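Alpha-14 giardin (Giardia lamblia, PDB 3CHJ) probably serves as a calcium-regulated cytoskeletal annexin that links the phospholipid bilayer to the underlying axoneme in Giardia lamblia. Local coordinates at residues Lys142-Lys147 with Asp184-Trp189; Arg173-Thr178 with Glu222-Gly227; Ser216-Val221 with Leu235-Leu240. All blocks are in the same frame, centred on the assembly; numbering follows the deposited sequence.

Interaction 1 of 3, residues Lys142-Lys147 with Asp184-Trp189; sequences KYMWAK and DEVSTW. With CA (calcium ion), chain B.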
# COMPACT_ATOMS: atom_id res chain seq x y z
N LYS A 142 15.07 -3.99 -16.25
CA LYS A 142 15.14 -5.33 -16.87
C LYS A 142 13.92 -6.18 -16.46
O LYS A 142 13.23 -6.75 -17.31
CB LYS A 142 16.45 -6.03 -16.49
CG LYS A 142 16.55 -7.50 -16.90
CD LYS A 142 17.92 -8.04 -16.53
CE LYS A 142 18.03 -9.54 -16.83
NZ LYS A 142 18.53 -9.77 -18.21
N TYR A 143 13.67 -6.26 -15.15
CA TYR A 143 12.58 -7.09 -14.65
C TYR A 143 11.25 -6.45 -15.00
O TYR A 143 11.14 -5.22 -15.03
CB TYR A 143 12.66 -7.30 -13.14
CG TYR A 143 13.94 -7.98 -12.78
CD1 TYR A 143 14.97 -7.29 -12.15
CD2 TYR A 143 14.14 -9.31 -13.15
CE1 TYR A 143 16.17 -7.91 -11.86
CE2 TYR A 143 15.34 -9.94 -12.88
CZ TYR A 143 16.34 -9.24 -12.23
OH TYR A 143 17.53 -9.87 -11.96
N MET A 144 10.26 -7.29 -15.28
CA MET A 144 8.91 -6.79 -15.55
C MET A 144 8.33 -5.94 -14.41
O MET A 144 7.70 -4.91 -14.68
CB MET A 144 7.95 -7.93 -15.93
CG MET A 144 8.26 -8.50 -17.32
SD MET A 144 8.02 -7.31 -18.66
CE MET A 144 6.24 -7.15 -18.70
N TRP A 145 8.57 -6.31 -13.15
CA TRP A 145 8.07 -5.51 -12.01
C TRP A 145 8.73 -4.13 -12.02
O TRP A 145 8.10 -3.15 -11.63
CB TRP A 145 8.28 -6.19 -10.65
CG TRP A 145 9.71 -6.44 -10.28
CD1 TRP A 145 10.41 -7.60 -10.46
CD2 TRP A 145 10.63 -5.51 -9.67
NE1 TRP A 145 11.70 -7.45 -10.00
CE2 TRP A 145 11.86 -6.18 -9.53
CE3 TRP A 145 10.53 -4.18 -9.25
CZ2 TRP A 145 12.99 -5.56 -8.97
CZ3 TRP A 145 11.65 -3.57 -8.68
CH2 TRP A 145 12.87 -4.25 -8.57
N ALA A 146 10.00 -4.07 -12.45
CA ALA A 146 10.76 -2.81 -12.53
C ALA A 146 10.25 -1.96 -13.67
O ALA A 146 10.03 -0.77 -13.48
CB ALA A 146 12.30 -3.10 -12.65
N LYS A 147 10.01 -2.58 -14.84
CA LYS A 147 9.44 -1.82 -15.96
C LYS A 147 8.09 -1.24 -15.53
O LYS A 147 7.75 -0.11 -15.87
CB LYS A 147 9.25 -2.71 -17.19
CG LYS A 147 10.55 -3.22 -17.78
CD LYS A 147 10.28 -4.06 -19.03
CE LYS A 147 11.56 -4.63 -19.61
NZ LYS A 147 12.44 -3.57 -20.18
N ASP A 184 7.71 -9.23 -27.76
CA ASP A 184 6.61 -8.46 -28.33
C ASP A 184 5.48 -8.26 -27.31
O ASP A 184 4.56 -7.48 -27.54
CB ASP A 184 6.04 -9.17 -29.58
CG ASP A 184 5.41 -10.52 -29.25
OD1 ASP A 184 6.13 -11.40 -28.75
OD2 ASP A 184 4.19 -10.70 -29.49
N GLU A 185 5.57 -8.98 -26.19
CA GLU A 185 4.54 -8.93 -25.16
C GLU A 185 4.83 -7.91 -24.05
O GLU A 185 3.91 -7.51 -23.32
CB GLU A 185 4.34 -10.32 -24.55
CG GLU A 185 3.89 -11.33 -25.63
CD GLU A 185 3.90 -12.78 -25.21
OE1 GLU A 185 4.28 -13.11 -24.07
OE2 GLU A 185 3.51 -13.62 -26.06
N VAL A 186 6.09 -7.48 -23.93
CA VAL A 186 6.48 -6.55 -22.86
C VAL A 186 5.60 -5.31 -22.91
O VAL A 186 4.99 -4.91 -21.90
CB VAL A 186 7.97 -6.15 -22.95
CG1 VAL A 186 8.30 -5.06 -21.94
CG2 VAL A 186 8.86 -7.36 -22.71
N SER A 187 5.52 -4.71 -24.10
CA SER A 187 4.73 -3.51 -24.28
C SER A 187 3.26 -3.66 -23.92
O SER A 187 2.67 -2.75 -23.35
CB SER A 187 4.90 -2.97 -25.71
OG SER A 187 4.37 -3.87 -26.66
N THR A 188 2.65 -4.80 -24.25
CA THR A 188 1.24 -5.05 -23.92
C THR A 188 1.02 -5.02 -22.40
O THR A 188 0.10 -4.35 -21.89
CB THR A 188 0.82 -6.42 -24.46
OG1 THR A 188 1.03 -6.44 -25.88
CG2 THR A 188 -0.63 -6.74 -24.13
N TRP A 189 1.86 -5.75 -21.69
CA TRP A 189 1.69 -5.84 -20.24
C TRP A 189 1.88 -4.48 -19.57
O TRP A 189 1.13 -4.12 -18.65
CB TRP A 189 2.68 -6.83 -19.65
CG TRP A 189 2.33 -8.29 -19.87
CD1 TRP A 189 3.04 -9.19 -20.62
CD2 TRP A 189 1.24 -9.01 -19.29
NE1 TRP A 189 2.46 -10.44 -20.53
CE2 TRP A 189 1.33 -10.35 -19.76
CE3 TRP A 189 0.17 -8.66 -18.45
CZ2 TRP A 189 0.41 -11.34 -19.37
CZ3 TRP A 189 -0.76 -9.63 -18.07
CH2 TRP A 189 -0.64 -10.96 -18.55
CA CA B . 3.53 -14.99 -22.58
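E185 OE1, carried one residue ahead of the V186 that M144 and K147 meet, is gripped twice: it binds the calcium ion at 2.5 Å and accepts a hydrogen bond from the backbone N of K182. Its partner oxygen OE2 forms a salt bridge with K174 NZ, so both ends of the carboxylate are held. The contact between the segments is apolar. V186 CG1 lies between two side chains, 3.7 Å from K147 CD and 4.0 Å from M144 SD, while CG2 is 4.1 Å from the same sulfur, which therefore rests against both methyls. M144 is bent at chi2 and chi3 (-64°, -70°), which brings its CE to 3.7 Å from W189 CB, oblique to the indole. K147 runs straight as far as CE and passes V186 at about a right angle; its NZ then turns aside to the carbonyl O of D141. W189 is fixed at its other end, where NE1 donates to E224 OE2 and the ring meets F225 edge-to-face. M144 also touches D229 and F233 of helix 227-241, so the thioether lies among three helices. Helices 144-154 and 186-195 are thus joined near their N-terminal ends, beside an annexin-type calcium site, to which E185, just ahead of V186, adds one oxygen.

Interaction 2 of 3, residues Arg173-Thr178 with Glu222-Gly227; sequences RKAIET and EDEFQG. With CA (calcium ion), chain B.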
# COMPACT_ATOMS: atom_id res chain seq x y z
N ARG A 173 -4.47 -11.58 -24.27
CA ARG A 173 -4.76 -13.00 -24.40
C ARG A 173 -3.60 -13.74 -25.08
O ARG A 173 -3.19 -14.81 -24.62
CB ARG A 173 -6.06 -13.24 -25.15
CG ARG A 173 -6.34 -14.71 -25.42
CD ARG A 173 -6.66 -15.47 -24.13
NE ARG A 173 -7.29 -16.77 -24.41
CZ ARG A 173 -7.93 -17.50 -23.50
NH1 ARG A 173 -8.02 -17.10 -22.24
NH2 ARG A 173 -8.49 -18.66 -23.85
N LYS A 174 -3.08 -13.18 -26.17
CA LYS A 174 -1.92 -13.75 -26.85
C LYS A 174 -0.74 -13.92 -25.89
O LYS A 174 -0.13 -14.99 -25.81
CB LYS A 174 -1.54 -12.88 -28.06
CG LYS A 174 -0.43 -13.42 -28.94
CD LYS A 174 0.95 -12.97 -28.46
CE LYS A 174 2.08 -13.74 -29.13
NZ LYS A 174 3.43 -13.27 -28.69
N ALA A 175 -0.48 -12.87 -25.11
CA ALA A 175 0.60 -12.90 -24.13
C ALA A 175 0.37 -13.97 -23.05
O ALA A 175 1.30 -14.68 -22.66
CB ALA A 175 0.75 -11.52 -23.50
N ILE A 176 -0.86 -14.09 -22.59
CA ILE A 176 -1.21 -15.08 -21.57
C ILE A 176 -1.02 -16.52 -22.09
O ILE A 176 -0.62 -17.42 -21.35
CB ILE A 176 -2.63 -14.82 -21.06
CG1 ILE A 176 -2.63 -13.58 -20.14
CG2 ILE A 176 -3.20 -16.06 -20.34
CD1 ILE A 176 -4.01 -13.02 -19.80
N GLU A 177 -1.29 -16.70 -23.38
CA GLU A 177 -1.24 -18.04 -23.96
C GLU A 177 0.16 -18.59 -24.13
O GLU A 177 0.36 -19.81 -24.08
CB GLU A 177 -2.01 -18.10 -25.29
CG GLU A 177 -3.50 -18.11 -25.08
CD GLU A 177 -4.29 -18.39 -26.35
OE1 GLU A 177 -3.77 -19.08 -27.25
OE2 GLU A 177 -5.44 -17.94 -26.43
N THR A 178 1.15 -17.70 -24.30
CA THR A 178 2.54 -18.12 -24.51
C THR A 178 3.32 -18.23 -23.20
O THR A 178 3.22 -17.35 -22.32
CB THR A 178 3.30 -17.14 -25.42
OG1 THR A 178 3.33 -15.85 -24.79
CG2 THR A 178 2.64 -17.02 -26.79
N GLU A 222 -1.10 -14.95 -13.24
CA GLU A 222 -0.45 -16.00 -12.48
C GLU A 222 0.28 -16.95 -13.42
O GLU A 222 1.39 -17.35 -13.14
CB GLU A 222 -1.48 -16.76 -11.62
CG GLU A 222 -2.07 -15.91 -10.49
CD GLU A 222 -3.54 -16.18 -10.15
OE1 GLU A 222 -4.01 -17.36 -10.20
OE2 GLU A 222 -4.25 -15.19 -9.81
N ASP A 223 -0.33 -17.28 -14.56
CA ASP A 223 0.30 -18.15 -15.56
C ASP A 223 1.60 -17.53 -16.05
O ASP A 223 2.62 -18.21 -16.17
CB ASP A 223 -0.61 -18.38 -16.77
CG ASP A 223 -1.82 -19.24 -16.45
OD1 ASP A 223 -1.87 -19.85 -15.36
OD2 ASP A 223 -2.72 -19.30 -17.31
N GLU A 224 1.56 -16.23 -16.31
CA GLU A 224 2.63 -15.53 -17.05
C GLU A 224 3.87 -15.22 -16.23
O GLU A 224 5.00 -15.25 -16.75
CB GLU A 224 2.09 -14.23 -17.68
CG GLU A 224 3.12 -13.44 -18.52
CD GLU A 224 3.34 -14.01 -19.93
OE1 GLU A 224 3.36 -15.25 -20.11
OE2 GLU A 224 3.51 -13.21 -20.87
N PHE A 225 3.66 -14.89 -14.97
CA PHE A 225 4.72 -14.32 -14.15
C PHE A 225 5.04 -15.18 -12.96
O PHE A 225 4.23 -16.00 -12.55
CB PHE A 225 4.29 -12.94 -13.65
CG PHE A 225 4.07 -11.93 -14.75
CD1 PHE A 225 5.16 -11.37 -15.41
CD2 PHE A 225 2.79 -11.52 -15.11
CE1 PHE A 225 4.97 -10.40 -16.43
CE2 PHE A 225 2.59 -10.55 -16.12
CZ PHE A 225 3.70 -10.00 -16.79
N GLN A 226 6.23 -14.97 -12.42
CA GLN A 226 6.65 -15.59 -11.17
C GLN A 226 7.36 -14.58 -10.27
O GLN A 226 7.69 -13.47 -10.71
CB GLN A 226 7.54 -16.82 -11.42
CG GLN A 226 8.93 -16.45 -11.92
CD GLN A 226 9.75 -17.69 -12.16
OE1 GLN A 226 9.49 -18.44 -13.11
NE2 GLN A 226 10.72 -17.95 -11.29
N GLY A 227 7.62 -14.95 -9.02
CA GLY A 227 8.38 -14.10 -8.13
C GLY A 227 7.75 -12.73 -7.95
O GLY A 227 6.52 -12.60 -7.93
CA CA B . 3.53 -14.99 -22.58
O HOH W 1 1.48 -17.35 -19.65
O HOH W 2 -2.11 -19.37 -19.97
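A175, T178 and E224 meet through the calcium ion, which takes five of its seven ligand atoms from these two segments. From the end of helix 162-177 come A175 O at 2.3 Å from the calcium and, both at 2.4 Å, the carbonyl O and OG1 of T178. E224 answers from the opposite segment with a bidentate carboxylate, OE1 and OE2 each 2.5 Å from the calcium. Its CG is anti to the backbone N (chi1 -178°), and a bend at chi2 (79°) turns the carboxylate to the ion; OE2 also accepts from W189 NE1. G180 O and E185 OE1 complete the shell. Oxygens packed this closely around one cation, such as T178 O and E224 OE1, probably depend on its charge to stay together. Loop carbonyls joined by a bidentate acid from far along the chain are the mark of an annexin calcium site, consistent with calcium-dependent phospholipid binding.

Water links come second. One water lies within bonding distance of I176 O and E224 OE1 and probably cannot serve all its acceptors at once; another, 2.7 Å from D223 OD2, ties I176 O to that carboxylate. Within segment 173-178, R173 NE makes a salt bridge to E177 OE2 (3.0 Å) whose hydrogen bond is weak.

Direct apolar contact is slight. Within 222-227, E224 CG lies over the centre of the F225 ring, 3.7 Å above its plane. Around the site, W189 of helix 186-195 packs on A175 and I176, V181 touches E224 and F225, and F225 leans on E230 of helix 227-241.

Interaction 3 of 3, residues Ser216-Val221 with Leu235-Leu240; sequences SLRAGV and LAHDFL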
# COMPACT_ATOMS: atom_id res chain seq x y z
N SER A 216 -10.15 -16.02 -16.40
CA SER A 216 -9.83 -14.87 -15.55
C SER A 216 -8.53 -14.17 -15.95
O SER A 216 -7.51 -14.84 -16.14
CB SER A 216 -9.72 -15.31 -14.09
OG SER A 216 -8.93 -14.40 -13.34
N LEU A 217 -8.56 -12.84 -16.06
CA LEU A 217 -7.37 -12.07 -16.41
C LEU A 217 -6.31 -12.23 -15.32
O LEU A 217 -5.13 -12.44 -15.63
CB LEU A 217 -7.74 -10.60 -16.62
CG LEU A 217 -6.62 -9.57 -16.82
CD1 LEU A 217 -5.78 -9.96 -18.04
CD2 LEU A 217 -7.24 -8.18 -17.00
N ARG A 218 -6.73 -12.17 -14.06
CA ARG A 218 -5.77 -12.38 -12.95
C ARG A 218 -5.16 -13.77 -12.97
O ARG A 218 -3.99 -13.92 -12.65
CB ARG A 218 -6.41 -12.09 -11.61
CG ARG A 218 -5.36 -11.81 -10.49
CD ARG A 218 -6.14 -11.67 -9.23
NE ARG A 218 -5.42 -11.15 -8.06
CZ ARG A 218 -4.71 -11.89 -7.21
NH1 ARG A 218 -4.53 -13.19 -7.44
NH2 ARG A 218 -4.17 -11.30 -6.14
N ALA A 219 -5.93 -14.80 -13.32
CA ALA A 219 -5.37 -16.13 -13.48
C ALA A 219 -4.30 -16.17 -14.58
O ALA A 219 -3.31 -16.89 -14.46
CB ALA A 219 -6.50 -17.15 -13.76
N GLY A 220 -4.51 -15.38 -15.64
CA GLY A 220 -3.54 -15.23 -16.72
C GLY A 220 -2.25 -14.58 -16.24
O GLY A 220 -1.17 -14.96 -16.66
N VAL A 221 -2.37 -13.63 -15.33
CA VAL A 221 -1.18 -13.01 -14.70
C VAL A 221 -0.38 -14.07 -13.97
O VAL A 221 0.85 -14.13 -14.08
CB VAL A 221 -1.58 -11.87 -13.73
CG1 VAL A 221 -0.41 -11.52 -12.80
CG2 VAL A 221 -2.03 -10.64 -14.53
N LEU A 235 -0.85 -7.34 -7.76
CA LEU A 235 -1.15 -6.17 -6.92
C LEU A 235 -1.74 -5.04 -7.78
O LEU A 235 -2.75 -4.45 -7.38
CB LEU A 235 0.10 -5.73 -6.16
CG LEU A 235 -0.16 -4.54 -5.23
CD1 LEU A 235 -1.13 -4.92 -4.13
CD2 LEU A 235 1.17 -4.01 -4.65
N ALA A 236 -1.15 -4.79 -8.95
CA ALA A 236 -1.65 -3.76 -9.87
C ALA A 236 -3.05 -4.14 -10.34
O ALA A 236 -3.95 -3.29 -10.38
CB ALA A 236 -0.73 -3.59 -11.07
N HIS A 237 -3.23 -5.41 -10.70
CA HIS A 237 -4.57 -5.89 -11.06
C HIS A 237 -5.60 -5.54 -9.99
O HIS A 237 -6.64 -4.93 -10.25
CB HIS A 237 -4.60 -7.41 -11.30
CG HIS A 237 -5.99 -7.93 -11.52
ND1 HIS A 237 -6.86 -8.15 -10.48
CD2 HIS A 237 -6.67 -8.22 -12.65
CE1 HIS A 237 -8.03 -8.56 -10.96
NE2 HIS A 237 -7.93 -8.63 -12.28
N ASP A 238 -5.30 -5.94 -8.76
CA ASP A 238 -6.23 -5.79 -7.66
C ASP A 238 -6.46 -4.31 -7.32
O ASP A 238 -7.60 -3.91 -7.03
CB ASP A 238 -5.70 -6.55 -6.46
CG ASP A 238 -5.79 -8.06 -6.64
OD1 ASP A 238 -6.32 -8.55 -7.68
OD2 ASP A 238 -5.35 -8.79 -5.73
N PHE A 239 -5.40 -3.51 -7.34
CA PHE A 239 -5.56 -2.09 -7.04
C PHE A 239 -6.48 -1.40 -8.04
O PHE A 239 -7.37 -0.64 -7.66
CB PHE A 239 -4.22 -1.36 -6.97
CG PHE A 239 -4.37 0.14 -6.87
CD1 PHE A 239 -4.83 0.71 -5.69
CD2 PHE A 239 -4.06 0.96 -7.95
CE1 PHE A 239 -4.99 2.12 -5.58
CE2 PHE A 239 -4.21 2.36 -7.86
CZ PHE A 239 -4.68 2.92 -6.67
N LEU A 240 -6.28 -1.69 -9.30
CA LEU A 240 -7.11 -1.07 -10.35
C LEU A 240 -8.54 -1.59 -10.22
O LEU A 240 -9.49 -0.82 -10.30
CB LEU A 240 -6.51 -1.33 -11.71
CG LEU A 240 -5.17 -0.62 -11.94
CD1 LEU A 240 -4.46 -1.16 -13.19
CD2 LEU A 240 -5.37 0.90 -12.02
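R218 grips D238 side-on with two nitrogens, NE donating to OD1 and NH2 to OD2, each at 2.8 Å, both bonds fairly straight. The guanidinium and carboxylate planes are only 13° apart, and both oxygens are met on their syn sides. D238 OD1 takes a second donor on its anti side, H237 ND1 at 2.9 Å. The arginine reaches across because its chain is extended from CG to NE, starting with CG anti to the backbone N. On the way it passes over the imidazole: R218 CB sits 3.9 Å from the centroid of the H237 ring, a CH-pi contact nearly along the normal, while L217 CD2 approaches that ring at its edge, 4.4 Å from H237 CD2. The segments 217-221 and 235-240 run nearly antiparallel (161°), their axes 10.5 Å apart. At the N-cap of helix 217-224, S216 OG accepts from A219 N at 3.0 Å. Outside the segments, R218 NH1 bridges to E222 OE2, the guanidinium makes a cation-pi contact with F249, and H237 NE2 is hydrogen-bonded to H205 ND1. The buried carboxylate of D238 is thus paired with a cation and an imidazole N-H; such pairing probably keeps it ionised and fixes the rotation of the histidine ring.

How the interactions relate
The three contacts lie on the same side of the chain's centre, with centres 12 Å (interactions 1 and 2), 11 Å (2 and 3) and 15 Å (1 and 3) apart. Along the chain interaction 1 closes before interaction 3 opens, while interaction 2 crosses both. Interactions 1 and 2 share the calcium ion; interactions 2 and 3 share helix 217-224, whose C-terminal end brings a metal ligand while its earlier turns pair with helix 227-241. Direct packing knits them together: W189 CZ3 is 3.9 Å from V221 CG2, and I176 CG2 is 3.7 Å from G220 CA. The calcium site is thus packed directly against the helices that interaction 3 joins.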